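GTP cyclohydrolase 1 type 2 homolog (Escherichia coli, Escherichia coli O157:H7, PDB 1NMO) binds a pair of metal ions in a ring-shaped homohexamer and may take part in the degradation of radiation-damaged nucleotides. Local coordinates at residues Thr40-Ser45 with Thr218-Ile223; Val62-Phe67 with Gly95-Leu100; Arg167-Thr172 with Phe185-Phe190; Ser177-Ala182 with Gln206-Tyr211. All blocks are in the same frame, centred on the assembly; numbering follows the deposited sequence.

In the fold
Interactions 1 and 2 lie on the five-stranded mixed sheet, at the ends of its neighbouring strands 37-41, 59-62 and 92-95, with centres about 9 Å apart, and both touch the two iron ions. Interactions 3 and 4, about 7 Å apart between centres, belong to the six-stranded mixed sheet, where strands 165-170, 189-192 and 209-212 run side by side. Along the chain, interaction 1 closes a loop that holds the other three; interaction 2 closes before interaction 3 opens, and the segments of 3 and 4 alternate. The two pairs stand 23 to 26 Å apart between centres, yet Thr172 of interaction 3 hydrogen-bonds Glu219 of interaction 1, linking the second sheet to the dinuclear site.

Interaction 1: residues Thr40-Ser45 with Thr218-Ile223; sequences TGVTAS and TERGGI. With FE (Fe (III) ion), chain H; FE (Fe (III) ion), chain G.
The backbones of Gly41 and Val42 come nearest those of Ile223 and Arg220, with the CA atoms of Val42 and Arg220 5.9 Å apart, near the end of strand 37-41 of the mixed sheet, where the chain turns a corner at Val42. Opposite lies the first part of helix 221-233, with Glu219 of the dinuclear iron site shortly before it. The two segments meet through side-chain packing. Ile223 points toward the strand, and its CG1, anti to the backbone N (chi1 -172°), lies 3.5 Å from Gly41 O. A branched apolar residue suits this buried place against the strand backbone. Thr40 borders the same isoleucine, while its OG1 is hydrogen-bonded to Ser227 of the helix. Val42 reaches the loop with one branch: CG2 sits 3.1 Å from Glu219 O and 3.8 Å from Arg220 CG. The guanidinium of Arg220 leads away, to the carbonyls of Ala217 and Leu150. Glu219 extends beyond CG to the metals, and two carboxylate oxygens allow it to bridge them. Thr172 hydrogen-bonds OE2, while His63, Asp101, His64 and His215 add protein ligands. Glu219 OE1 binds one iron ion at 2.3 Å, and OE2 binds the other at the same distance.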
loop_
_atom_site.group_PDB
_atom_site.type_symbol
_atom_site.label_atom_id
_atom_site.label_comp_id
_atom_site.label_asym_id
_atom_site.label_seq_id
_atom_site.Cartn_x
_atom_site.Cartn_y
_atom_site.Cartn_z
ATOM N N THR A 40 32.956 -5.302 14.159
ATOM C CA THR A 40 32.266 -4.821 15.317
ATOM C C THR A 40 30.847 -4.451 14.926
ATOM O O THR A 40 30.549 -4.231 13.733
ATOM C CB THR A 40 32.971 -3.568 15.878
ATOM O OG1 THR A 40 32.772 -2.454 14.980
ATOM C CG2 THR A 40 34.476 -3.848 16.055
ATOM N N GLY A 41 29.947 -4.416 15.925
ATOM C CA GLY A 41 28.557 -4.059 15.667
ATOM C C GLY A 41 27.876 -3.941 16.985
ATOM O O GLY A 41 28.513 -4.238 17.977
ATOM N N VAL A 42 26.604 -3.536 17.029
ATOM C CA VAL A 42 25.905 -3.390 18.336
ATOM C C VAL A 42 25.744 -4.759 19.111
ATOM O O VAL A 42 25.992 -4.861 20.315
ATOM C CB VAL A 42 24.501 -2.780 18.034
ATOM C CG1 VAL A 42 23.635 -2.736 19.302
ATOM C CG2 VAL A 42 24.652 -1.365 17.401
ATOM N N THR A 43 25.402 -5.823 18.374
ATOM C CA THR A 43 25.069 -7.109 18.968
ATOM C C THR A 43 25.618 -8.265 18.226
ATOM O O THR A 43 25.606 -8.246 17.005
ATOM C CB THR A 43 23.527 -7.214 19.019
ATOM O OG1 THR A 43 23.055 -6.117 19.817
ATOM C CG2 THR A 43 22.999 -8.570 19.616
ATOM N N ALA A 44 26.081 -9.294 18.949
ATOM C CA ALA A 44 26.661 -10.477 18.313
ATOM C C ALA A 44 25.583 -11.447 17.776
ATOM O O ALA A 44 25.524 -12.592 18.186
ATOM C CB ALA A 44 27.600 -11.212 19.336
ATOM N N SER A 45 24.741 -10.963 16.870
ATOM C CA SER A 45 23.701 -11.747 16.266
ATOM C C SER A 45 24.294 -12.682 15.230
ATOM O O SER A 45 25.417 -12.509 14.800
ATOM C CB SER A 45 22.726 -10.809 15.535
ATOM O OG SER A 45 23.519 -10.086 14.551
ATOM N N THR A 218 20.104 4.077 19.074
ATOM C CA THR A 218 20.893 4.850 20.000
ATOM C C THR A 218 22.193 4.221 20.512
ATOM O O THR A 218 23.004 4.923 21.201
ATOM C CB THR A 218 20.024 5.298 21.208
ATOM O OG1 THR A 218 19.534 4.133 21.924
ATOM C CG2 THR A 218 18.778 6.152 20.678
ATOM N N GLU A 219 22.456 2.953 20.136
ATOM C CA GLU A 219 23.663 2.287 20.618
ATOM C C GLU A 219 24.605 1.828 19.506
ATOM O O GLU A 219 25.245 0.734 19.551
ATOM C CB GLU A 219 23.300 1.152 21.596
ATOM C CG GLU A 219 22.591 1.789 22.800
ATOM C CD GLU A 219 22.526 0.878 23.977
ATOM O OE1 GLU A 219 22.617 -0.372 23.743
ATOM O OE2 GLU A 219 22.379 1.393 25.116
ATOM N N ARG A 220 24.627 2.667 18.469
ATOM C CA ARG A 220 25.575 2.455 17.429
ATOM C C ARG A 220 26.726 3.437 17.827
ATOM O O ARG A 220 27.899 3.151 17.608
ATOM C CB ARG A 220 24.982 2.867 16.106
ATOM C CG ARG A 220 23.992 1.918 15.546
ATOM C CD ARG A 220 23.374 2.592 14.330
ATOM N NE ARG A 220 22.510 3.718 14.759
ATOM C CZ ARG A 220 21.735 4.416 13.929
ATOM N NH1 ARG A 220 21.712 4.130 12.629
ATOM N NH2 ARG A 220 20.967 5.372 14.405
ATOM N N GLY A 221 26.407 4.565 18.466
ATOM C CA GLY A 221 27.505 5.508 18.720
ATOM C C GLY A 221 28.801 4.984 19.324
ATOM O O GLY A 221 29.877 5.200 18.767
ATOM N N GLY A 222 28.688 4.308 20.473
ATOM C CA GLY A 222 29.826 3.764 21.233
ATOM C C GLY A 222 30.729 2.758 20.556
ATOM O O GLY A 222 31.949 2.941 20.460
ATOM N N ILE A 223 30.140 1.672 20.086
ATOM C CA ILE A 223 30.952 0.645 19.433
ATOM C C ILE A 223 31.572 1.221 18.158
ATOM O O ILE A 223 32.682 0.840 17.750
ATOM C CB ILE A 223 30.072 -0.622 19.166
ATOM C CG1 ILE A 223 30.909 -1.757 18.672
ATOM C CG2 ILE A 223 28.957 -0.279 18.215
ATOM C CD1 ILE A 223 31.175 -1.559 17.201
HETATM FE FE FE H . 23.430 0.090 26.673
HETATM FE FE FE G . 21.676 -1.997 25.064
HETATM O O HOH W 1 22.137 1.288 28.263
#

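Interaction 2: residues Val62-Phe67 with Gly95-Leu100; sequences VHHGYF and GWHLPL. With FE (Fe (III) ion), chain G; FE (Fe (III) ion), chain H.
Val62 and Gly95 form a parallel beta bridge at the ends of the neighbouring strands 59-62 and 92-95 of the mixed sheet, just before the iron-binding histidines. This is the tight part. Trp96 N donates to Val62 O over 3.1 Å, and Gly95 CA makes a CA-H...O contact with the same oxygen at 3.2 Å. Glycine fits because a CB would press on Val62 CG2 and Gly65 N. Beyond the bridge, CG of His63 stands anti to its backbone N (chi1 -180°). Its ring gives ND1-H to a lone pair of Trp96 O, 3.1 Å away and close to the ring plane. With ND1 as donor, NE2 is left to bind an iron ion, and the second-shell carbonyl fixes the ring's rotation. Packing is looser toward the partly exposed His64 and His97. The His97 ring is slid past that of His63, with planes 27° apart and little overlap, and it meets His64 obliquely, CD2 to CD2 at 4.2 Å; Asp21 holds its ND1. Glu197 of the second subunit packs on His64. The two histidines of the first segment bind different iron ions: His63 NE2 lies 2.5 Å from one, and His64 NE2 lies 2.1 Å from the other.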
loop_
_atom_site.group_PDB
_atom_site.type_symbol
_atom_site.label_atom_id
_atom_site.label_comp_id
_atom_site.label_asym_id
_atom_site.label_seq_id
_atom_site.Cartn_x
_atom_site.Cartn_y
_atom_site.Cartn_z
ATOM N N VAL A 62 31.438 -6.227 20.305
ATOM C CA VAL A 62 30.062 -5.775 20.355
ATOM C C VAL A 62 29.658 -5.109 21.644
ATOM O O VAL A 62 30.420 -5.160 22.603
ATOM C CB VAL A 62 29.071 -6.967 20.207
ATOM C CG1 VAL A 62 29.204 -7.638 18.854
ATOM C CG2 VAL A 62 29.288 -7.945 21.294
ATOM N N HIS A 63 28.501 -4.414 21.634
ATOM C CA HIS A 63 27.985 -3.814 22.848
ATOM C C HIS A 63 27.194 -4.871 23.636
ATOM O O HIS A 63 27.215 -4.841 24.869
ATOM C CB HIS A 63 27.082 -2.665 22.544
ATOM C CG HIS A 63 26.513 -1.981 23.758
ATOM N ND1 HIS A 63 27.222 -1.802 24.939
ATOM C CD2 HIS A 63 25.282 -1.428 23.966
ATOM C CE1 HIS A 63 26.442 -1.180 25.819
ATOM N NE2 HIS A 63 25.255 -0.946 25.258
ATOM N N HIS A 64 26.501 -5.779 22.916
ATOM C CA HIS A 64 25.695 -6.868 23.501
ATOM C C HIS A 64 26.195 -8.273 23.088
ATOM O O HIS A 64 25.901 -8.793 21.991
ATOM C CB HIS A 64 24.239 -6.779 23.058
ATOM C CG HIS A 64 23.552 -5.512 23.432
ATOM N ND1 HIS A 64 23.266 -4.529 22.509
ATOM C CD2 HIS A 64 23.072 -5.072 24.620
ATOM C CE1 HIS A 64 22.629 -3.545 23.110
ATOM N NE2 HIS A 64 22.496 -3.849 24.387
ATOM N N GLY A 65 26.942 -8.917 23.978
ATOM C CA GLY A 65 27.473 -10.239 23.656
ATOM C C GLY A 65 26.610 -11.265 24.313
ATOM O O GLY A 65 25.387 -11.130 24.254
ATOM N N TYR A 66 27.209 -12.260 24.989
ATOM C CA TYR A 66 26.392 -13.345 25.588
ATOM C C TYR A 66 26.541 -13.511 27.111
ATOM O O TYR A 66 27.097 -12.657 27.803
ATOM C CB TYR A 66 26.770 -14.682 24.933
ATOM C CG TYR A 66 26.802 -14.698 23.413
ATOM C CD1 TYR A 66 25.925 -13.951 22.698
ATOM C CD2 TYR A 66 27.747 -15.476 22.687
ATOM C CE1 TYR A 66 25.966 -13.927 21.299
ATOM C CE2 TYR A 66 27.777 -15.459 21.272
ATOM C CZ TYR A 66 26.876 -14.658 20.599
ATOM O OH TYR A 66 26.854 -14.469 19.211
ATOM N N PHE A 67 25.993 -14.614 27.620
ATOM C CA PHE A 67 26.147 -14.980 29.044
ATOM C C PHE A 67 25.590 -13.973 30.026
ATOM O O PHE A 67 26.264 -13.633 31.000
ATOM C CB PHE A 67 27.628 -15.154 29.310
ATOM C CG PHE A 67 28.308 -15.976 28.247
ATOM C CD1 PHE A 67 27.751 -17.185 27.852
ATOM C CD2 PHE A 67 29.469 -15.553 27.646
ATOM C CE1 PHE A 67 28.344 -17.959 26.863
ATOM C CE2 PHE A 67 30.061 -16.304 26.679
ATOM C CZ PHE A 67 29.479 -17.529 26.289
ATOM N N GLY A 95 32.869 -8.458 24.135
ATOM C CA GLY A 95 31.706 -7.592 24.332
ATOM C C GLY A 95 32.004 -6.654 25.539
ATOM O O GLY A 95 32.694 -7.077 26.490
ATOM N N TRP A 96 31.587 -5.376 25.495
ATOM C CA TRP A 96 31.686 -4.451 26.616
ATOM C C TRP A 96 30.296 -3.821 26.763
ATOM O O TRP A 96 29.839 -3.082 25.888
ATOM C CB TRP A 96 32.713 -3.353 26.380
ATOM C CG TRP A 96 34.079 -3.801 26.744
ATOM C CD1 TRP A 96 34.643 -3.763 27.979
ATOM C CD2 TRP A 96 35.023 -4.489 25.896
ATOM N NE1 TRP A 96 35.860 -4.382 27.970
ATOM C CE2 TRP A 96 36.124 -4.838 26.705
ATOM C CE3 TRP A 96 35.039 -4.839 24.520
ATOM C CZ2 TRP A 96 37.223 -5.523 26.211
ATOM C CZ3 TRP A 96 36.115 -5.516 24.017
ATOM C CH2 TRP A 96 37.213 -5.862 24.870
ATOM N N HIS A 97 29.613 -4.102 27.870
ATOM C CA HIS A 97 28.277 -3.567 28.111
ATOM C C HIS A 97 28.352 -2.201 28.850
ATOM O O HIS A 97 28.736 -1.213 28.221
ATOM C CB HIS A 97 27.447 -4.609 28.880
ATOM C CG HIS A 97 25.993 -4.277 29.009
ATOM N ND1 HIS A 97 25.341 -4.260 30.232
ATOM C CD2 HIS A 97 25.070 -3.894 28.087
ATOM C CE1 HIS A 97 24.086 -3.869 30.060
ATOM N NE2 HIS A 97 23.892 -3.644 28.770
ATOM N N LEU A 98 28.089 -2.099 30.160
ATOM C CA LEU A 98 28.055 -0.742 30.754
ATOM C C LEU A 98 29.265 0.143 30.498
ATOM O O LEU A 98 29.134 1.386 30.217
ATOM C CB LEU A 98 27.706 -0.809 32.259
ATOM C CG LEU A 98 26.321 -1.512 32.426
ATOM C CD1 LEU A 98 25.923 -1.630 33.911
ATOM C CD2 LEU A 98 25.234 -0.752 31.699
ATOM N N PRO A 99 30.468 -0.441 30.536
ATOM C CA PRO A 99 31.600 0.463 30.280
ATOM C C PRO A 99 31.459 1.174 28.946
ATOM O O PRO A 99 31.876 2.358 28.781
ATOM C CB PRO A 99 32.821 -0.468 30.339
ATOM C CG PRO A 99 32.360 -1.543 31.347
ATOM C CD PRO A 99 30.929 -1.798 30.845
ATOM N N LEU A 100 30.856 0.502 27.968
ATOM C CA LEU A 100 30.723 1.157 26.632
ATOM C C LEU A 100 29.530 2.131 26.587
ATOM O O LEU A 100 29.343 2.854 25.618
ATOM C CB LEU A 100 30.669 0.091 25.515
ATOM C CG LEU A 100 30.938 0.580 24.068
ATOM C CD1 LEU A 100 32.284 1.312 23.962
ATOM C CD2 LEU A 100 31.089 -0.695 23.227
HETATM FE FE FE G . 21.676 -1.997 25.064
HETATM FE FE FE H . 23.430 0.090 26.673
HETATM O O HOH W 1 22.137 1.288 28.263
#

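Interaction 3: residues Arg167-Thr172 with Phe185-Phe190; sequences RVAWCT and FGVDAF
Arg167 lies against the turn Phe185-Asp188 with its aliphatic part, while its backbone holds Asp188. CG is anti to the backbone N (chi1 173°), and farther out CD comes 3.0 Å from Gly186 O. The long side chain crosses that of Phe185 at about a right angle, although guanidinium and ring planes are only 16° apart; NH1 and CE2 are 4.2 Å apart in an oblique approach. Gly186 leaves the helix with positive phi, a conformation that glycine tolerates well. Asp188 turns its carboxylate back, and OD2 accepts from Arg167 N at 3.0 Å, the donor lying above the carboxylate plane; Gln166 N is a second partner of that oxygen. In return, Arg167 O receives both Asp188 N, at 2.7 Å, and Ala189 N. The pairing continues as Ala169 N donates to Ala189 O over 2.9 Å. Side chains then divide between the two faces. On one, Val168 CG2 meets Ala189 CB, a small partner. On the other, Ala169 CB lies 3.9 Å from Val187 CG1 and also borders Phe190, whose CE1 is 3.8 Å from Trp170 CA, again obliquely placed. Helix 179-185 covers this second face through Ala182 and Ile179. Two parallel neighbouring strands joined through a helix packed on the sheet form a beta-alpha-beta unit, here strand 165-170, helix 179-185 and strand 189-192.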
loop_
_atom_site.group_PDB
_atom_site.type_symbol
_atom_site.label_atom_id
_atom_site.label_comp_id
_atom_site.label_asym_id
_atom_site.label_seq_id
_atom_site.Cartn_x
_atom_site.Cartn_y
_atom_site.Cartn_z
ATOM N N ARG A 167 17.077 22.013 28.482
ATOM C CA ARG A 167 17.800 21.091 29.366
ATOM C C ARG A 167 17.258 19.707 29.128
ATOM O O ARG A 167 16.050 19.492 29.126
ATOM C CB ARG A 167 17.620 21.564 30.843
ATOM C CG ARG A 167 18.172 20.639 31.914
ATOM C CD ARG A 167 18.014 21.336 33.319
ATOM N NE ARG A 167 18.874 22.520 33.284
ATOM C CZ ARG A 167 19.709 22.871 34.255
ATOM N NH1 ARG A 167 19.773 22.130 35.367
ATOM N NH2 ARG A 167 20.557 23.908 34.055
ATOM N N VAL A 168 18.151 18.763 28.932
ATOM C CA VAL A 168 17.792 17.387 28.585
ATOM C C VAL A 168 18.543 16.317 29.406
ATOM O O VAL A 168 19.593 16.618 30.012
ATOM C CB VAL A 168 18.189 17.211 27.118
ATOM C CG1 VAL A 168 17.963 15.818 26.688
ATOM C CG2 VAL A 168 17.364 18.145 26.279
ATOM N N ALA A 169 18.012 15.098 29.534
ATOM C CA ALA A 169 18.878 14.098 30.193
ATOM C C ALA A 169 18.625 12.874 29.299
ATOM O O ALA A 169 17.660 12.873 28.535
ATOM C CB ALA A 169 18.506 13.844 31.661
ATOM N N TRP A 170 19.435 11.827 29.365
ATOM C CA TRP A 170 19.195 10.752 28.446
ATOM C C TRP A 170 19.897 9.536 28.922
ATOM O O TRP A 170 20.765 9.648 29.793
ATOM C CB TRP A 170 19.743 11.153 27.085
ATOM C CG TRP A 170 21.242 11.399 27.019
ATOM C CD1 TRP A 170 22.211 10.511 26.681
ATOM C CD2 TRP A 170 21.933 12.634 27.341
ATOM N NE1 TRP A 170 23.464 11.097 26.775
ATOM C CE2 TRP A 170 23.322 12.396 27.172
ATOM C CE3 TRP A 170 21.502 13.921 27.762
ATOM C CZ2 TRP A 170 24.290 13.396 27.395
ATOM C CZ3 TRP A 170 22.468 14.934 27.998
ATOM C CH2 TRP A 170 23.834 14.658 27.813
ATOM N N CYS A 171 19.532 8.378 28.380
ATOM C CA CYS A 171 20.247 7.134 28.698
ATOM C C CYS A 171 20.015 6.332 27.441
ATOM O O CYS A 171 18.876 6.146 27.116
ATOM C CB CYS A 171 19.653 6.368 29.902
ATOM S SG CYS A 171 20.620 4.828 30.220
ATOM N N THR A 172 21.046 5.884 26.717
ATOM C CA THR A 172 20.768 5.130 25.525
ATOM C C THR A 172 20.203 3.675 25.846
ATOM O O THR A 172 20.330 3.168 26.940
ATOM C CB THR A 172 22.038 4.929 24.676
ATOM O OG1 THR A 172 22.913 4.057 25.412
ATOM C CG2 THR A 172 22.712 6.283 24.269
ATOM N N PHE A 185 15.262 15.585 39.029
ATOM C CA PHE A 185 16.413 16.451 38.804
ATOM C C PHE A 185 16.018 17.786 38.179
ATOM O O PHE A 185 16.502 18.855 38.611
ATOM C CB PHE A 185 17.425 15.738 37.929
ATOM C CG PHE A 185 18.696 16.497 37.759
ATOM C CD1 PHE A 185 19.688 16.435 38.737
ATOM C CD2 PHE A 185 18.853 17.332 36.679
ATOM C CE1 PHE A 185 20.834 17.222 38.643
ATOM C CE2 PHE A 185 19.967 18.122 36.549
ATOM C CZ PHE A 185 20.976 18.080 37.536
ATOM N N GLY A 186 15.114 17.731 37.189
ATOM C CA GLY A 186 14.610 18.916 36.501
ATOM C C GLY A 186 15.129 18.989 35.074
ATOM O O GLY A 186 16.252 19.465 34.795
ATOM N N VAL A 187 14.362 18.498 34.120
ATOM C CA VAL A 187 14.834 18.631 32.750
ATOM C C VAL A 187 13.607 18.984 31.914
ATOM O O VAL A 187 12.503 18.875 32.412
ATOM C CB VAL A 187 15.415 17.310 32.260
ATOM C CG1 VAL A 187 16.680 16.968 33.070
ATOM C CG2 VAL A 187 14.307 16.163 32.432
ATOM N N ASP A 188 13.780 19.396 30.657
ATOM C CA ASP A 188 12.597 19.672 29.858
ATOM C C ASP A 188 12.343 18.384 29.024
ATOM O O ASP A 188 11.194 18.073 28.653
ATOM C CB ASP A 188 12.844 20.809 28.852
ATOM C CG ASP A 188 13.370 22.082 29.485
ATOM O OD1 ASP A 188 12.962 22.392 30.617
ATOM O OD2 ASP A 188 14.163 22.800 28.830
ATOM N N ALA A 189 13.400 17.634 28.706
ATOM C CA ALA A 189 13.180 16.423 27.902
ATOM C C ALA A 189 14.068 15.275 28.376
ATOM O O ALA A 189 15.149 15.524 28.991
ATOM C CB ALA A 189 13.430 16.730 26.474
ATOM N N PHE A 190 13.599 14.039 28.160
ATOM C CA PHE A 190 14.379 12.806 28.525
ATOM C C PHE A 190 14.321 11.977 27.286
ATOM O O PHE A 190 13.236 11.812 26.700
ATOM C CB PHE A 190 13.762 12.020 29.706
ATOM C CG PHE A 190 14.487 10.743 30.019
ATOM C CD1 PHE A 190 15.807 10.752 30.463
ATOM C CD2 PHE A 190 13.842 9.491 29.873
ATOM C CE1 PHE A 190 16.507 9.546 30.777
ATOM C CE2 PHE A 190 14.504 8.304 30.176
ATOM C CZ PHE A 190 15.868 8.322 30.638
#

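Interaction 4: residues Ser177-Ala182 with Gln206-Tyr211; sequences SFIDSA and QGLHFY
Gln206, just past helix 197-205, faces Asp180 on helix 179-185, where that helix packs against strand 209-212 of the six-stranded mixed sheet. The two side chains cross at about a right angle, with carboxylate and amide planes 89° apart. Polar groups suit this partly exposed margin, where Met78 of the second subunit packs on both residues. Asp180 OD1 is hydrogen-bonded to Ser202 of helix 197-205. Gly207 follows with positive phi, which favours glycine, and the chain then turns into the strand. Leu208 points toward the helix and begins the apolar part of the contact. Its CG sits between the backbone N and the carbonyl carbon (chi1 61°), and farther along the side chain CD1 lies 4.1 Å from Ile179 CG1; the two chains cross obliquely. Val187 borders the same leucine. His209 points away from the helix, as the alternation of a strand demands, and on that other face its ring meets Trp156, while Pro162 O takes up NE2. Phe210 returns toward the helix. Its side chain crosses that of Ile179 at about a right angle, and Thr199 and Ala203 of helix 197-205 also touch it. Tyr211 takes no part in the contact with the helix; its ring is stacked on Trp156. Ile179 thus reaches two alternate residues of the strand side, and an extended isoleucine is long enough to do so. CG1 is anti to the backbone N (chi1 -173°), and at the end of the chain CD1 approaches the ring obliquely, 4.0 Å from Phe210 CD1.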
loop_
_atom_site.group_PDB
_atom_site.type_symbol
_atom_site.label_atom_id
_atom_site.label_comp_id
_atom_site.label_asym_id
_atom_site.label_seq_id
_atom_site.Cartn_x
_atom_site.Cartn_y
_atom_site.Cartn_z
ATOM N N SER A 177 13.430 3.500 32.412
ATOM C CA SER A 177 13.018 3.542 33.812
ATOM C C SER A 177 13.680 4.687 34.570
ATOM O O SER A 177 13.344 4.953 35.745
ATOM C CB SER A 177 13.272 2.162 34.473
ATOM O OG SER A 177 14.655 1.924 34.598
ATOM N N PHE A 178 14.576 5.411 33.883
ATOM C CA PHE A 178 15.299 6.503 34.531
ATOM C C PHE A 178 14.539 7.792 34.352
ATOM O O PHE A 178 14.959 8.847 34.798
ATOM C CB PHE A 178 16.684 6.638 33.901
ATOM C CG PHE A 178 17.657 5.592 34.364
ATOM C CD1 PHE A 178 17.974 5.481 35.740
ATOM C CD2 PHE A 178 18.312 4.762 33.443
ATOM C CE1 PHE A 178 18.923 4.564 36.180
ATOM C CE2 PHE A 178 19.268 3.836 33.865
ATOM C CZ PHE A 178 19.590 3.715 35.201
ATOM N N ILE A 179 13.408 7.729 33.671
ATOM C CA ILE A 179 12.690 8.942 33.493
ATOM C C ILE A 179 12.247 9.678 34.765
ATOM O O ILE A 179 12.243 10.939 34.801
ATOM C CB ILE A 179 11.470 8.722 32.585
ATOM C CG1 ILE A 179 10.829 10.088 32.293
ATOM C CG2 ILE A 179 10.437 7.748 33.240
ATOM C CD1 ILE A 179 9.776 10.082 31.074
ATOM N N ASP A 180 11.880 8.949 35.824
ATOM C CA ASP A 180 11.392 9.649 37.002
ATOM C C ASP A 180 12.537 10.353 37.698
ATOM O O ASP A 180 12.407 11.523 38.097
ATOM C CB ASP A 180 10.740 8.721 37.976
ATOM C CG ASP A 180 9.407 8.192 37.489
ATOM O OD1 ASP A 180 8.757 8.798 36.585
ATOM O OD2 ASP A 180 9.026 7.134 38.064
ATOM N N SER A 181 13.663 9.660 37.830
ATOM C CA SER A 181 14.746 10.306 38.476
ATOM C C SER A 181 15.175 11.547 37.643
ATOM O O SER A 181 15.642 12.529 38.219
ATOM C CB SER A 181 15.872 9.309 38.687
ATOM O OG SER A 181 16.924 9.694 37.862
ATOM N N ALA A 182 15.019 11.552 36.318
ATOM C CA ALA A 182 15.398 12.771 35.572
ATOM C C ALA A 182 14.394 13.829 35.856
ATOM O O ALA A 182 14.746 14.955 35.960
ATOM C CB ALA A 182 15.448 12.530 34.085
ATOM N N GLN A 206 4.610 14.530 34.821
ATOM C CA GLN A 206 5.698 15.371 35.308
ATOM C C GLN A 206 6.044 16.463 34.298
ATOM O O GLN A 206 7.007 17.190 34.503
ATOM C CB GLN A 206 6.927 14.522 35.717
ATOM C CG GLN A 206 6.664 13.697 37.019
ATOM C CD GLN A 206 7.670 12.503 37.264
ATOM O OE1 GLN A 206 8.203 11.889 36.310
ATOM N NE2 GLN A 206 7.872 12.139 38.539
ATOM N N GLY A 207 5.260 16.602 33.220
ATOM C CA GLY A 207 5.531 17.685 32.267
ATOM C C GLY A 207 6.839 17.742 31.449
ATOM O O GLY A 207 7.422 18.812 31.212
ATOM N N LEU A 208 7.353 16.602 30.985
ATOM C CA LEU A 208 8.541 16.698 30.156
ATOM C C LEU A 208 8.291 15.968 28.828
ATOM O O LEU A 208 7.381 15.154 28.711
ATOM C CB LEU A 208 9.772 16.153 30.854
ATOM C CG LEU A 208 9.717 14.689 31.231
ATOM C CD1 LEU A 208 11.098 14.179 31.694
ATOM C CD2 LEU A 208 8.774 14.558 32.347
ATOM N N HIS A 209 9.063 16.362 27.821
ATOM C CA HIS A 209 9.008 15.783 26.518
ATOM C C HIS A 209 9.740 14.466 26.641
ATOM O O HIS A 209 10.857 14.450 27.177
ATOM C CB HIS A 209 9.770 16.664 25.515
ATOM C CG HIS A 209 9.043 17.913 25.133
ATOM N ND1 HIS A 209 7.952 17.905 24.287
ATOM C CD2 HIS A 209 9.210 19.203 25.535
ATOM C CE1 HIS A 209 7.460 19.138 24.189
ATOM N NE2 HIS A 209 8.207 19.942 24.935
ATOM N N PHE A 210 9.160 13.375 26.122
ATOM C CA PHE A 210 9.843 12.086 26.192
ATOM C C PHE A 210 10.005 11.549 24.768
ATOM O O PHE A 210 9.078 11.682 23.988
ATOM C CB PHE A 210 9.063 11.055 27.051
ATOM C CG PHE A 210 9.540 9.690 26.844
ATOM C CD1 PHE A 210 10.781 9.299 27.330
ATOM C CD2 PHE A 210 8.817 8.802 26.061
ATOM C CE1 PHE A 210 11.323 8.033 27.054
ATOM C CE2 PHE A 210 9.350 7.530 25.772
ATOM C CZ PHE A 210 10.611 7.158 26.277
ATOM N N TYR A 211 11.158 10.968 24.453
ATOM C CA TYR A 211 11.480 10.413 23.130
ATOM C C TYR A 211 12.010 8.996 23.353
ATOM O O TYR A 211 12.897 8.812 24.210
ATOM C CB TYR A 211 12.635 11.180 22.440
ATOM C CG TYR A 211 12.312 12.617 22.260
ATOM C CD1 TYR A 211 12.384 13.489 23.309
ATOM C CD2 TYR A 211 11.757 13.053 21.059
ATOM C CE1 TYR A 211 11.866 14.793 23.173
ATOM C CE2 TYR A 211 11.270 14.318 20.891
ATOM C CZ TYR A 211 11.311 15.202 21.954
ATOM O OH TYR A 211 10.758 16.491 21.757
#